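CheC-like superfamily protein (Shewanella oneidensis, PDB 3H2D) probably takes part in bacterial chemotaxis as a CheX-type member of the CheC-like phosphatase superfamily, whose relatives dephosphorylate the response regulator CheY. Local coordinates at residues Q12-V17 with N95-G100; D42-I47 with Q123-S128; S57-F62 with I127-N132; E63-L68 with S142-A147; T134-P139 with I149-E154. All coordinates share one frame; numbering follows the deposited sequence.

Contact 1. Residues Q12-V17 with N95-G100; sequences QSLLNV and NMVTGG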
# COMPACT_ATOMS: atom_id res chain seq x y z
N GLN B 12 -16.07 11.41 5.31
CA GLN B 12 -17.52 11.32 5.07
C GLN B 12 -17.86 10.01 4.36
O GLN B 12 -18.82 9.34 4.70
CB GLN B 12 -17.95 12.53 4.26
CG GLN B 12 -17.82 13.86 5.04
CD GLN B 12 -17.83 15.15 4.16
OE1 GLN B 12 -18.13 15.12 2.94
NE2 GLN B 12 -17.49 16.30 4.80
N SER B 13 -17.03 9.65 3.39
CA SER B 13 -17.27 8.45 2.61
C SER B 13 -17.14 7.19 3.49
O SER B 13 -17.94 6.28 3.33
CB SER B 13 -16.37 8.37 1.35
OG SER B 13 -16.59 9.52 0.55
N LEU B 14 -16.15 7.15 4.38
CA LEU B 14 -15.96 6.01 5.27
C LEU B 14 -17.17 5.93 6.20
O LEU B 14 -17.69 4.85 6.43
CB LEU B 14 -14.65 6.13 6.08
CG LEU B 14 -14.38 4.97 7.05
CD1 LEU B 14 -14.19 3.58 6.32
CD2 LEU B 14 -13.20 5.30 7.96
N LEU B 15 -17.60 7.06 6.74
CA LEU B 15 -18.72 7.06 7.68
C LEU B 15 -19.98 6.61 6.93
O LEU B 15 -20.80 5.86 7.48
CB LEU B 15 -18.91 8.43 8.34
CG LEU B 15 -17.86 8.92 9.33
CD1 LEU B 15 -18.39 10.22 9.96
CD2 LEU B 15 -17.50 7.85 10.39
N ASN B 16 -20.13 7.00 5.68
CA ASN B 16 -21.22 6.44 4.85
C ASN B 16 -21.23 4.92 4.77
O ASN B 16 -22.26 4.30 4.95
CB ASN B 16 -21.17 6.98 3.41
CG ASN B 16 -21.67 8.36 3.30
OD1 ASN B 16 -22.26 8.89 4.24
ND2 ASN B 16 -21.41 8.99 2.16
N VAL B 17 -20.09 4.32 4.46
CA VAL B 17 -20.01 2.88 4.32
C VAL B 17 -20.26 2.17 5.67
O VAL B 17 -21.15 1.34 5.79
CB VAL B 17 -18.66 2.46 3.70
CG1 VAL B 17 -18.55 0.95 3.61
CG2 VAL B 17 -18.51 3.08 2.30
N ASN B 95 -12.11 0.85 -2.09
CA ASN B 95 -12.59 1.39 -3.36
C ASN B 95 -13.77 2.34 -3.15
O ASN B 95 -13.85 3.38 -3.83
CB ASN B 95 -13.06 0.29 -4.31
CG ASN B 95 -11.98 -0.25 -5.16
OD1 ASN B 95 -11.02 0.45 -5.51
ND2 ASN B 95 -12.14 -1.56 -5.54
N MSE B 96 -14.70 2.01 -2.25
CA MSE B 96 -15.87 2.88 -2.05
C MSE B 96 -15.52 4.19 -1.32
O MSE B 96 -16.09 5.22 -1.65
CB MSE B 96 -17.00 2.15 -1.31
CG MSE B 96 -17.53 1.00 -2.07
SE MSE B 96 -19.10 0.28 -1.10
CE MSE B 96 -18.15 -0.74 0.22
N VAL B 97 -14.61 4.14 -0.35
CA VAL B 97 -14.14 5.36 0.34
C VAL B 97 -13.45 6.32 -0.65
O VAL B 97 -13.74 7.54 -0.72
CB VAL B 97 -13.21 4.99 1.52
CG1 VAL B 97 -12.51 6.27 2.12
CG2 VAL B 97 -14.03 4.24 2.57
N THR B 98 -12.54 5.75 -1.44
CA THR B 98 -11.74 6.51 -2.41
C THR B 98 -12.60 7.01 -3.52
O THR B 98 -12.47 8.15 -3.95
CB THR B 98 -10.64 5.64 -3.00
OG1 THR B 98 -9.94 5.01 -1.92
CG2 THR B 98 -9.60 6.52 -3.83
N GLY B 99 -13.52 6.17 -3.98
CA GLY B 99 -14.48 6.59 -5.00
C GLY B 99 -15.43 7.68 -4.61
O GLY B 99 -15.69 8.61 -5.41
N GLY B 100 -15.97 7.60 -3.40
CA GLY B 100 -16.83 8.65 -2.90
C GLY B 100 -16.08 9.95 -2.72
O GLY B 100 -16.61 11.03 -3.02
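S13 and V97 bring helices 12-17 and 95-100 to within 4.9 Å, CA to CA, where the two short axes pass 8.3 Å apart at 135° between their N-to-C directions. So close a crossing is possible because small residues meet there. The side chain of S13 lies on the backbone of the other helix: its CB stands 3.4 Å from V97 O, and its OG lies 3.3 Å from G100 C. G100 has no side chain, and a CB on it would collide with that hydroxyl. S13 OG sits beside its own backbone N (chi1 -58°), and its hydrogen bond goes back along its own helix to P9 O. Farther along, V97 CG2 rests between L14 CA and L14 CD1, 3.8 Å from L14 CD1, the two side chains meeting at a slant. Beside it V17 crosses selenomethionine M96 at about a right angle, V17 CG1 lying 3.8 Å from M96 CE; the bend at chi3 (-80°) of M96 turns that methyl toward V17. Beyond, V97 reaches I60 of strand 54-62. No hydrogen bond links the two segments, so apolar contact and close backbone approach hold them together, with the S13 hydroxyl satisfied inside its own helix.

Contact 2. Residues D42-I47 with Q123-S128; sequences DVSGLI and QGHTIS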
# COMPACT_ATOMS: atom_id res chain seq x y z
N ASP B 42 -4.38 -4.19 12.21
CA ASP B 42 -4.23 -5.61 11.88
C ASP B 42 -4.53 -5.90 10.39
O ASP B 42 -4.06 -6.88 9.81
CB ASP B 42 -5.15 -6.41 12.79
CG ASP B 42 -4.81 -6.19 14.24
OD1 ASP B 42 -3.59 -6.17 14.58
OD2 ASP B 42 -5.77 -6.02 15.03
N VAL B 43 -5.35 -5.06 9.80
CA VAL B 43 -5.60 -5.15 8.34
C VAL B 43 -5.76 -3.73 7.82
O VAL B 43 -6.39 -2.90 8.49
CB VAL B 43 -6.84 -6.05 8.04
CG1 VAL B 43 -8.18 -5.45 8.55
CG2 VAL B 43 -6.89 -6.35 6.53
N SER B 44 -5.19 -3.44 6.64
CA SER B 44 -5.26 -2.07 6.09
C SER B 44 -5.51 -2.13 4.60
O SER B 44 -4.94 -3.00 3.94
CB SER B 44 -3.95 -1.31 6.35
OG SER B 44 -3.76 -1.04 7.72
N GLY B 45 -6.34 -1.21 4.10
CA GLY B 45 -6.53 -1.00 2.67
C GLY B 45 -5.73 0.24 2.24
O GLY B 45 -5.87 1.29 2.84
N LEU B 46 -4.89 0.08 1.22
CA LEU B 46 -4.00 1.11 0.70
C LEU B 46 -4.26 1.31 -0.80
O LEU B 46 -4.48 0.34 -1.53
CB LEU B 46 -2.53 0.71 0.87
CG LEU B 46 -1.90 0.87 2.25
CD1 LEU B 46 -2.56 -0.02 3.23
CD2 LEU B 46 -0.38 0.54 2.12
N ILE B 47 -4.23 2.56 -1.25
CA ILE B 47 -4.47 2.87 -2.65
C ILE B 47 -3.78 4.16 -3.02
O ILE B 47 -3.72 5.11 -2.24
CB ILE B 47 -6.00 2.94 -2.96
CG1 ILE B 47 -6.30 2.86 -4.47
CG2 ILE B 47 -6.71 4.15 -2.20
CD1 ILE B 47 -7.72 2.39 -4.78
N GLN B 123 -0.55 -8.61 12.28
CA GLN B 123 -0.85 -8.08 13.60
C GLN B 123 -0.02 -6.84 13.86
O GLN B 123 1.18 -6.81 13.60
CB GLN B 123 -0.62 -9.10 14.74
CG GLN B 123 -1.02 -8.55 16.13
CD GLN B 123 -1.24 -9.63 17.20
OE1 GLN B 123 -1.10 -10.83 16.95
NE2 GLN B 123 -1.58 -9.19 18.41
N GLY B 124 -0.67 -5.79 14.34
CA GLY B 124 0.06 -4.60 14.79
C GLY B 124 1.00 -3.91 13.83
O GLY B 124 2.02 -3.39 14.26
N HIS B 125 0.68 -3.92 12.53
CA HIS B 125 1.48 -3.20 11.56
C HIS B 125 1.16 -1.71 11.53
O HIS B 125 0.12 -1.28 12.03
CB HIS B 125 1.32 -3.81 10.16
CG HIS B 125 -0.01 -3.54 9.53
ND1 HIS B 125 -1.06 -4.43 9.59
CD2 HIS B 125 -0.47 -2.47 8.81
CE1 HIS B 125 -2.09 -3.95 8.91
NE2 HIS B 125 -1.78 -2.74 8.47
N THR B 126 2.08 -0.93 10.97
CA THR B 126 1.88 0.51 10.81
C THR B 126 2.18 0.87 9.36
O THR B 126 2.85 0.12 8.64
CB THR B 126 2.80 1.32 11.74
OG1 THR B 126 4.16 1.03 11.44
CG2 THR B 126 2.55 1.01 13.21
N ILE B 127 1.65 2.00 8.92
CA ILE B 127 1.83 2.50 7.56
C ILE B 127 2.49 3.87 7.63
O ILE B 127 2.10 4.73 8.44
CB ILE B 127 0.47 2.63 6.78
CG1 ILE B 127 -0.46 1.38 6.98
CG2 ILE B 127 0.73 2.92 5.27
CD1 ILE B 127 0.01 0.09 6.37
N SER B 128 3.50 4.09 6.80
CA SER B 128 4.17 5.36 6.67
C SER B 128 4.04 5.81 5.21
O SER B 128 4.47 5.08 4.29
CB SER B 128 5.62 5.19 7.05
OG SER B 128 6.35 6.36 6.74
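D42 and G124 meet where the chain turns a corner in both segments: G124 N donates to D42 OD1 at 3.0 Å, almost straight (170°) and nearly along the C-O axis of the carboxylate. The other oxygen, D42 OD2, accepts from Q64 N, so each carboxylate oxygen has a backbone N-H. The positive phi of G124 suits glycine at this corner. Farther in, the ring of H125 points its edge at strand 43-47, with D42 C and V43 N close to the ring plane. H125 NE2 and S44 OG share a hydrogen bond of 2.7 Å. Both ring nitrogens are satisfied, since H125 ND1 bonds to G122 O, and S44 OG has a second partner in T61 OG1. A chi1 of 72° sets H125 CG between its backbone N and carbonyl carbon and brings the imidazole over to the serine. The apolar end follows, with L46 and I127 tip to tip, L46 CD1 lying 4.1 Å from I127 CD1. The strand axes are 8.5 Å apart at 21°, too far for a shared ladder. Residues 126-128 pair antiparallel with the second subunit, carrying the sheet into it. D42 and V43, both opposite F62, form a classic beta bulge where strand 43-51 begins beside strand 54-62.

Contact 3. Residues S57-F62 with I127-N132; sequences SLSITF and ISHKAN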
# COMPACT_ATOMS: atom_id res chain seq x y z
N SER B 57 -1.65 9.30 -1.70
CA SER B 57 -1.86 7.99 -1.12
C SER B 57 -2.91 8.07 -0.03
O SER B 57 -3.02 9.07 0.66
CB SER B 57 -0.53 7.47 -0.52
OG SER B 57 0.10 8.46 0.33
N LEU B 58 -3.70 6.99 0.08
CA LEU B 58 -4.68 6.79 1.14
C LEU B 58 -4.47 5.42 1.78
O LEU B 58 -4.24 4.45 1.09
CB LEU B 58 -6.08 6.79 0.54
CG LEU B 58 -7.24 6.31 1.40
CD1 LEU B 58 -7.45 7.27 2.59
CD2 LEU B 58 -8.48 6.23 0.54
N SER B 59 -4.53 5.38 3.11
CA SER B 59 -4.57 4.12 3.89
C SER B 59 -5.74 4.16 4.87
O SER B 59 -6.02 5.18 5.48
CB SER B 59 -3.25 3.80 4.62
OG SER B 59 -2.91 4.76 5.59
N ILE B 60 -6.43 3.02 4.99
CA ILE B 60 -7.49 2.85 5.96
C ILE B 60 -7.10 1.61 6.76
O ILE B 60 -7.05 0.53 6.23
CB ILE B 60 -8.86 2.61 5.29
CG1 ILE B 60 -9.19 3.68 4.25
CG2 ILE B 60 -10.01 2.54 6.31
CD1 ILE B 60 -10.42 3.25 3.35
N THR B 61 -6.90 1.78 8.06
CA THR B 61 -6.35 0.74 8.91
C THR B 61 -7.37 0.38 9.97
O THR B 61 -8.00 1.30 10.50
CB THR B 61 -5.05 1.25 9.56
OG1 THR B 61 -4.08 1.51 8.51
CG2 THR B 61 -4.46 0.23 10.58
N PHE B 62 -7.55 -0.92 10.23
CA PHE B 62 -8.52 -1.45 11.19
C PHE B 62 -7.88 -2.44 12.18
O PHE B 62 -7.07 -3.28 11.78
CB PHE B 62 -9.65 -2.23 10.50
CG PHE B 62 -10.43 -1.47 9.46
CD1 PHE B 62 -10.01 -1.49 8.13
CD2 PHE B 62 -11.59 -0.79 9.77
CE1 PHE B 62 -10.75 -0.81 7.15
CE2 PHE B 62 -12.34 -0.14 8.79
CZ PHE B 62 -11.91 -0.17 7.48
N ILE B 127 1.65 2.00 8.92
CA ILE B 127 1.83 2.50 7.56
C ILE B 127 2.49 3.87 7.63
O ILE B 127 2.10 4.73 8.44
CB ILE B 127 0.47 2.63 6.78
CG1 ILE B 127 -0.46 1.38 6.98
CG2 ILE B 127 0.73 2.92 5.27
CD1 ILE B 127 0.01 0.09 6.37
N SER B 128 3.50 4.09 6.80
CA SER B 128 4.17 5.36 6.67
C SER B 128 4.04 5.81 5.21
O SER B 128 4.47 5.08 4.29
CB SER B 128 5.62 5.19 7.05
OG SER B 128 6.35 6.36 6.74
N HIS B 129 3.45 6.99 5.01
CA HIS B 129 3.30 7.61 3.68
C HIS B 129 4.52 8.44 3.38
O HIS B 129 4.89 9.28 4.22
CB HIS B 129 2.08 8.52 3.66
CG HIS B 129 0.79 7.80 3.82
ND1 HIS B 129 -0.20 7.84 2.87
CD2 HIS B 129 0.35 6.96 4.79
CE1 HIS B 129 -1.22 7.11 3.28
NE2 HIS B 129 -0.90 6.53 4.42
N LYS B 130 5.11 8.24 2.21
CA LYS B 130 6.37 8.85 1.86
C LYS B 130 6.29 10.00 0.87
O LYS B 130 7.30 10.56 0.54
CB LYS B 130 7.40 7.78 1.42
CG LYS B 130 7.56 6.68 2.44
CD LYS B 130 8.31 7.20 3.71
CE LYS B 130 8.60 6.05 4.67
NZ LYS B 130 9.24 6.43 5.96
N ALA B 131 5.10 10.39 0.44
CA ALA B 131 4.98 11.61 -0.40
C ALA B 131 5.68 12.82 0.24
O ALA B 131 5.79 12.92 1.45
CB ALA B 131 3.50 11.98 -0.66
N ASN B 132 6.14 13.74 -0.60
CA ASN B 132 6.68 14.99 -0.10
C ASN B 132 5.50 15.94 -0.02
O ASN B 132 5.27 16.72 -0.95
CB ASN B 132 7.76 15.56 -1.04
CG ASN B 132 8.23 16.94 -0.60
O HOH W 1 2.79 8.69 -0.17
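S57 and S59 face H129 across two nearly antiparallel strands, 57-62 and 127-129, whose short axes lie 8.6 Å apart at 163°. That spacing excludes backbone pairing, and side chains bridge the gap. The imidazole of H129 stands edge-on to strand 57-62, with S57 C and S59 N in its plane, and each ring nitrogen meets a serine. H129 ND1 is hydrogen-bonded to S57 OG at 2.6 Å, and H129 NE2 to S59 OG at 2.9 Å. Two such bonds fix the rotation of the ring. Both serines carry OG between backbone N and carbonyl carbon (chi1 49° in S57, 63° in S59), and being two residues apart on one strand they present their hydroxyls on the same face. S57 OG also binds a water at 2.7 Å, which accepts from A131 N and thereby ties in the loop after the strand. Next to the histidine, T61 and I127 run alongside in opposite senses, T61 OG1, itself bonded to S44 OG, lying 3.9 Å from I127 CG1. K130 makes a salt bridge to D88 of the second subunit, with which strand 125-129 pairs: an intersubunit antiparallel sheet packs its inner face on strand 54-62.

Contact 4. Residues E63-L68 with S142-A147; sequences EQKLVL and SSYGTA. With GOL (glycerol), chain D.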
# COMPACT_ATOMS: atom_id res chain seq x y z
N GLU B 63 -8.32 -2.41 13.45
CA GLU B 63 -8.05 -3.52 14.36
C GLU B 63 -8.91 -4.71 14.00
O GLU B 63 -9.99 -4.54 13.45
CB GLU B 63 -8.28 -3.11 15.83
CG GLU B 63 -7.17 -2.21 16.29
CD GLU B 63 -7.38 -1.59 17.64
OE1 GLU B 63 -8.54 -1.54 18.10
OE2 GLU B 63 -6.37 -1.11 18.21
N GLN B 64 -8.43 -5.90 14.32
CA GLN B 64 -9.10 -7.13 13.92
C GLN B 64 -10.53 -7.22 14.40
O GLN B 64 -11.42 -7.63 13.63
CB GLN B 64 -8.32 -8.35 14.40
CG GLN B 64 -9.03 -9.65 14.09
CD GLN B 64 -8.18 -10.88 14.25
OE1 GLN B 64 -7.07 -10.94 13.76
NE2 GLN B 64 -8.72 -11.89 14.94
N LYS B 65 -10.79 -6.94 15.68
CA LYS B 65 -12.18 -7.12 16.19
C LYS B 65 -13.18 -6.17 15.46
O LYS B 65 -14.34 -6.54 15.17
CB LYS B 65 -12.23 -6.92 17.71
CG LYS B 65 -13.56 -7.26 18.35
CD LYS B 65 -13.60 -6.75 19.78
CE LYS B 65 -14.90 -7.03 20.48
NZ LYS B 65 -15.03 -8.49 20.84
N LEU B 66 -12.70 -4.98 15.15
CA LEU B 66 -13.50 -4.01 14.43
C LEU B 66 -13.80 -4.46 13.01
O LEU B 66 -14.98 -4.43 12.61
CB LEU B 66 -12.86 -2.63 14.44
CG LEU B 66 -13.50 -1.52 13.59
CD1 LEU B 66 -14.98 -1.29 13.87
CD2 LEU B 66 -12.71 -0.18 13.68
N VAL B 67 -12.79 -4.88 12.25
CA VAL B 67 -13.04 -5.27 10.86
C VAL B 67 -13.94 -6.53 10.80
O VAL B 67 -14.75 -6.67 9.89
CB VAL B 67 -11.73 -5.53 10.08
CG1 VAL B 67 -11.15 -6.85 10.40
CG2 VAL B 67 -11.92 -5.33 8.52
N LEU B 68 -13.76 -7.45 11.75
CA LEU B 68 -14.63 -8.62 11.82
C LEU B 68 -16.09 -8.27 12.17
O LEU B 68 -17.02 -8.93 11.69
CB LEU B 68 -14.08 -9.67 12.76
CG LEU B 68 -12.76 -10.34 12.34
CD1 LEU B 68 -12.32 -11.29 13.44
CD2 LEU B 68 -12.95 -11.10 11.00
N SER B 142 -14.56 2.83 18.26
CA SER B 142 -15.77 2.13 18.65
C SER B 142 -15.43 1.19 19.82
O SER B 142 -14.25 1.00 20.14
CB SER B 142 -16.33 1.33 17.47
OG SER B 142 -15.49 0.25 17.11
N SER B 143 -16.43 0.59 20.43
CA SER B 143 -16.18 -0.43 21.47
C SER B 143 -15.46 -1.66 20.88
O SER B 143 -14.77 -2.40 21.61
CB SER B 143 -17.50 -0.85 22.14
OG SER B 143 -18.39 -1.30 21.14
N TYR B 144 -15.58 -1.85 19.56
CA TYR B 144 -14.93 -2.96 18.88
C TYR B 144 -13.47 -2.68 18.59
O TYR B 144 -12.73 -3.59 18.20
CB TYR B 144 -15.60 -3.23 17.55
CG TYR B 144 -17.05 -3.47 17.76
CD1 TYR B 144 -17.50 -4.71 18.21
CD2 TYR B 144 -17.98 -2.46 17.55
CE1 TYR B 144 -18.84 -4.94 18.42
CE2 TYR B 144 -19.32 -2.68 17.74
CZ TYR B 144 -19.74 -3.92 18.18
OH TYR B 144 -21.07 -4.14 18.36
N GLY B 145 -13.08 -1.43 18.76
CA GLY B 145 -11.72 -1.01 18.53
C GLY B 145 -11.60 0.16 17.57
O GLY B 145 -12.58 0.85 17.26
N THR B 146 -10.37 0.37 17.10
CA THR B 146 -9.96 1.59 16.43
C THR B 146 -9.65 1.42 14.93
O THR B 146 -9.15 0.39 14.47
CB THR B 146 -8.72 2.19 17.15
OG1 THR B 146 -8.97 2.20 18.58
CG2 THR B 146 -8.40 3.59 16.63
N ALA B 147 -9.96 2.46 14.16
CA ALA B 147 -9.54 2.55 12.78
C ALA B 147 -8.85 3.90 12.58
O ALA B 147 -8.99 4.80 13.40
CB ALA B 147 -10.74 2.35 11.79
C1 GOL D . -8.78 0.03 21.24
O1 GOL D . -8.67 -1.30 20.77
C2 GOL D . -7.46 0.80 21.24
O2 GOL D . -6.79 0.70 19.99
C3 GOL D . -6.50 0.33 22.32
O3 GOL D . -5.24 0.95 22.13
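E63 and T146 grip each other through two hydrogen bonds. T146 N donates to E63 OE1 at 2.8 Å, coming from above the carboxylate plane (58° out of it), and E63 N returns a bond to T146 O at 3.1 Å, nearly in line with the carbonyl. With CG beside the backbone N (chi1 -73°) and the chain extended beyond it, E63 brings its carboxylate up to the backbone of G145 and T146. A CB on G145 would strike E63 OE1, and the backbone angles of that residue also favour glycine. A glycerol, probably from the crystallisation liquor, bridges the two side chains: its O1 donates to E63 OE1, and its O2 donates to E63 OE2 and accepts from T146 OG1. The apolar half centres on L66. L66 CD2 sits 3.7 Å from A147 CB, L66 CD1 lies 3.6 Å from S142 OG, and L66 CB packs against Y144 CB at 4.2 Å. K65 lays its aliphatic chain beside the same turn, K65 CB 3.4 Å from Y144 O, and its side chain crosses that of Y144 at about a right angle.

A type I turn from S142 to G145 positions these partners. G145 O takes S142 N and S142 OG from opposite faces of its plane, the latter at 3.0 Å. E63 occupies the N-cap position of helix 64-75. The contact thus joins the start of this helix to the hairpin between strands 135-142 and 145-153; V67 looks the other way, toward helix 84-107 and F62.

Contact 5. Residues T134-P139 with I149-E154; sequences TKIIMP and IEVCFE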
# COMPACT_ATOMS: atom_id res chain seq x y z
N THR B 134 1.94 17.11 2.97
CA THR B 134 1.38 17.01 4.29
C THR B 134 0.74 15.66 4.50
O THR B 134 0.07 15.18 3.63
CB THR B 134 0.31 18.09 4.51
OG1 THR B 134 0.81 19.34 4.03
CG2 THR B 134 -0.05 18.20 6.02
N LYS B 135 0.94 15.05 5.66
CA LYS B 135 0.33 13.77 5.98
C LYS B 135 -0.79 14.11 6.95
O LYS B 135 -0.52 14.70 7.98
CB LYS B 135 1.34 12.82 6.66
CG LYS B 135 2.42 12.19 5.71
CD LYS B 135 3.61 13.08 5.49
CE LYS B 135 4.59 12.54 4.46
NZ LYS B 135 5.56 13.57 4.07
N ILE B 136 -2.02 13.76 6.62
CA ILE B 136 -3.17 14.03 7.49
C ILE B 136 -3.73 12.69 7.99
O ILE B 136 -4.04 11.82 7.20
CB ILE B 136 -4.31 14.75 6.75
CG1 ILE B 136 -3.82 16.02 6.07
CG2 ILE B 136 -5.45 15.04 7.69
CD1 ILE B 136 -4.88 16.55 5.09
N ILE B 137 -3.82 12.54 9.30
CA ILE B 137 -4.31 11.31 9.87
C ILE B 137 -5.44 11.60 10.86
O ILE B 137 -5.45 12.63 11.55
CB ILE B 137 -3.19 10.54 10.59
CG1 ILE B 137 -3.73 9.23 11.16
CG2 ILE B 137 -2.57 11.35 11.69
CD1 ILE B 137 -2.63 8.17 11.38
N MSE B 138 -6.39 10.68 10.92
CA MSE B 138 -7.45 10.81 11.91
C MSE B 138 -7.86 9.45 12.41
O MSE B 138 -8.02 8.52 11.63
CB MSE B 138 -8.65 11.52 11.33
CG MSE B 138 -9.45 10.75 10.33
SE MSE B 138 -10.92 11.94 9.80
CE MSE B 138 -12.20 11.54 11.19
N PRO B 139 -8.04 9.35 13.72
CA PRO B 139 -8.55 8.12 14.34
C PRO B 139 -10.08 8.05 14.31
O PRO B 139 -10.75 9.11 14.21
CB PRO B 139 -8.01 8.24 15.77
CG PRO B 139 -8.12 9.68 16.03
CD PRO B 139 -7.73 10.37 14.74
N ILE B 149 -7.75 6.66 9.17
CA ILE B 149 -7.53 7.05 7.80
C ILE B 149 -6.32 7.95 7.78
O ILE B 149 -6.18 8.80 8.63
CB ILE B 149 -8.71 7.85 7.17
CG1 ILE B 149 -9.90 6.99 6.88
CG2 ILE B 149 -8.27 8.49 5.85
CD1 ILE B 149 -11.19 7.83 6.54
N GLU B 150 -5.43 7.71 6.83
CA GLU B 150 -4.36 8.62 6.53
C GLU B 150 -4.35 8.96 5.03
O GLU B 150 -4.42 8.06 4.19
CB GLU B 150 -3.01 8.05 6.98
CG GLU B 150 -1.85 9.02 6.79
CD GLU B 150 -0.51 8.60 7.40
OE1 GLU B 150 -0.43 7.56 8.11
OE2 GLU B 150 0.49 9.34 7.14
N VAL B 151 -4.25 10.25 4.71
CA VAL B 151 -4.05 10.68 3.33
C VAL B 151 -2.78 11.54 3.20
O VAL B 151 -2.38 12.23 4.15
CB VAL B 151 -5.31 11.42 2.75
CG1 VAL B 151 -5.31 12.89 3.14
CG2 VAL B 151 -5.35 11.29 1.25
N CYS B 152 -2.15 11.51 2.04
CA CYS B 152 -0.97 12.35 1.77
C CYS B 152 -1.01 12.72 0.32
O CYS B 152 -1.30 11.88 -0.50
CB CYS B 152 0.29 11.58 2.06
SG CYS B 152 1.78 12.60 2.04
N PHE B 153 -0.76 13.99 0.00
CA PHE B 153 -0.71 14.43 -1.41
C PHE B 153 0.50 15.30 -1.61
O PHE B 153 0.83 16.08 -0.71
CB PHE B 153 -1.92 15.26 -1.77
CG PHE B 153 -3.17 14.46 -1.96
CD1 PHE B 153 -3.35 13.69 -3.11
CD2 PHE B 153 -4.19 14.50 -1.01
CE1 PHE B 153 -4.51 12.95 -3.29
CE2 PHE B 153 -5.35 13.77 -1.20
CZ PHE B 153 -5.51 12.99 -2.34
N GLU B 154 1.14 15.13 -2.76
CA GLU B 154 2.14 16.07 -3.30
C GLU B 154 1.41 17.02 -4.25
O GLU B 154 0.57 16.56 -5.09
CB GLU B 154 3.18 15.31 -4.12
CG GLU B 154 4.15 14.52 -3.30
CD GLU B 154 5.27 13.84 -4.12
OE1 GLU B 154 5.28 13.94 -5.38
OE2 GLU B 154 6.15 13.22 -3.47
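I136 and V151 form the tight centre of an antiparallel pairing between strands 135-139 and 149-153, whose axes are 4.8 Å apart. They make a hydrogen-bonded pair, I136 N to V151 O at 2.9 Å and V151 N to I136 O at 3.0 Å. M138 with I149 is a second such pair, M138 N to I149 O at 3.0 Å and I149 N to M138 O at 3.1 Å. On the face of these four residues I136 and V151 lie side by side pointing the same way, I136 CD1 4.2 Å from V151 CG1.

The other face is buried too but more polar. E150 CG lies anti to its backbone N (chi1 -175°), and the extended chain slants across both K135 and I137: E150 OE2 is 3.6 Å from K135 CB, while E150 OE1 forms a salt bridge with K34. K135 bends at chi2 (85°), passes C152 SG at 3.7 Å from its CE, and takes its amine away to A131 O and G133 O. The solvent side is the end with K135, F153 and E154. This hairpin lies inside the six-stranded sheet, between strands 27-33 and 54-62, with M138, I149 and V151 turned to helix 8-21.

How the contacts relate
Contacts 1, 2, 3 and 5 are buried, whereas contact 4 lies partly exposed at one end of the sheet. The sheet separates two kinds of chemistry. On its helical side, contact 1 has no hydrogen bond across it and is mainly apolar, and it meets contact 5 through L14 and I149 and contact 3 through V97 and I60. On the other side, contacts 2 and 3 share strand 125-129, lie on neighbouring strands of the sheet and use histidine-serine bonds near the second subunit. Contact 5 supplies backbone pairing within the sheet, and its E150 packs against H129 of contact 3. Contact 4 uses the same strand 145-153 as contact 5, and meets contact 2 at the corner before helix 64-75.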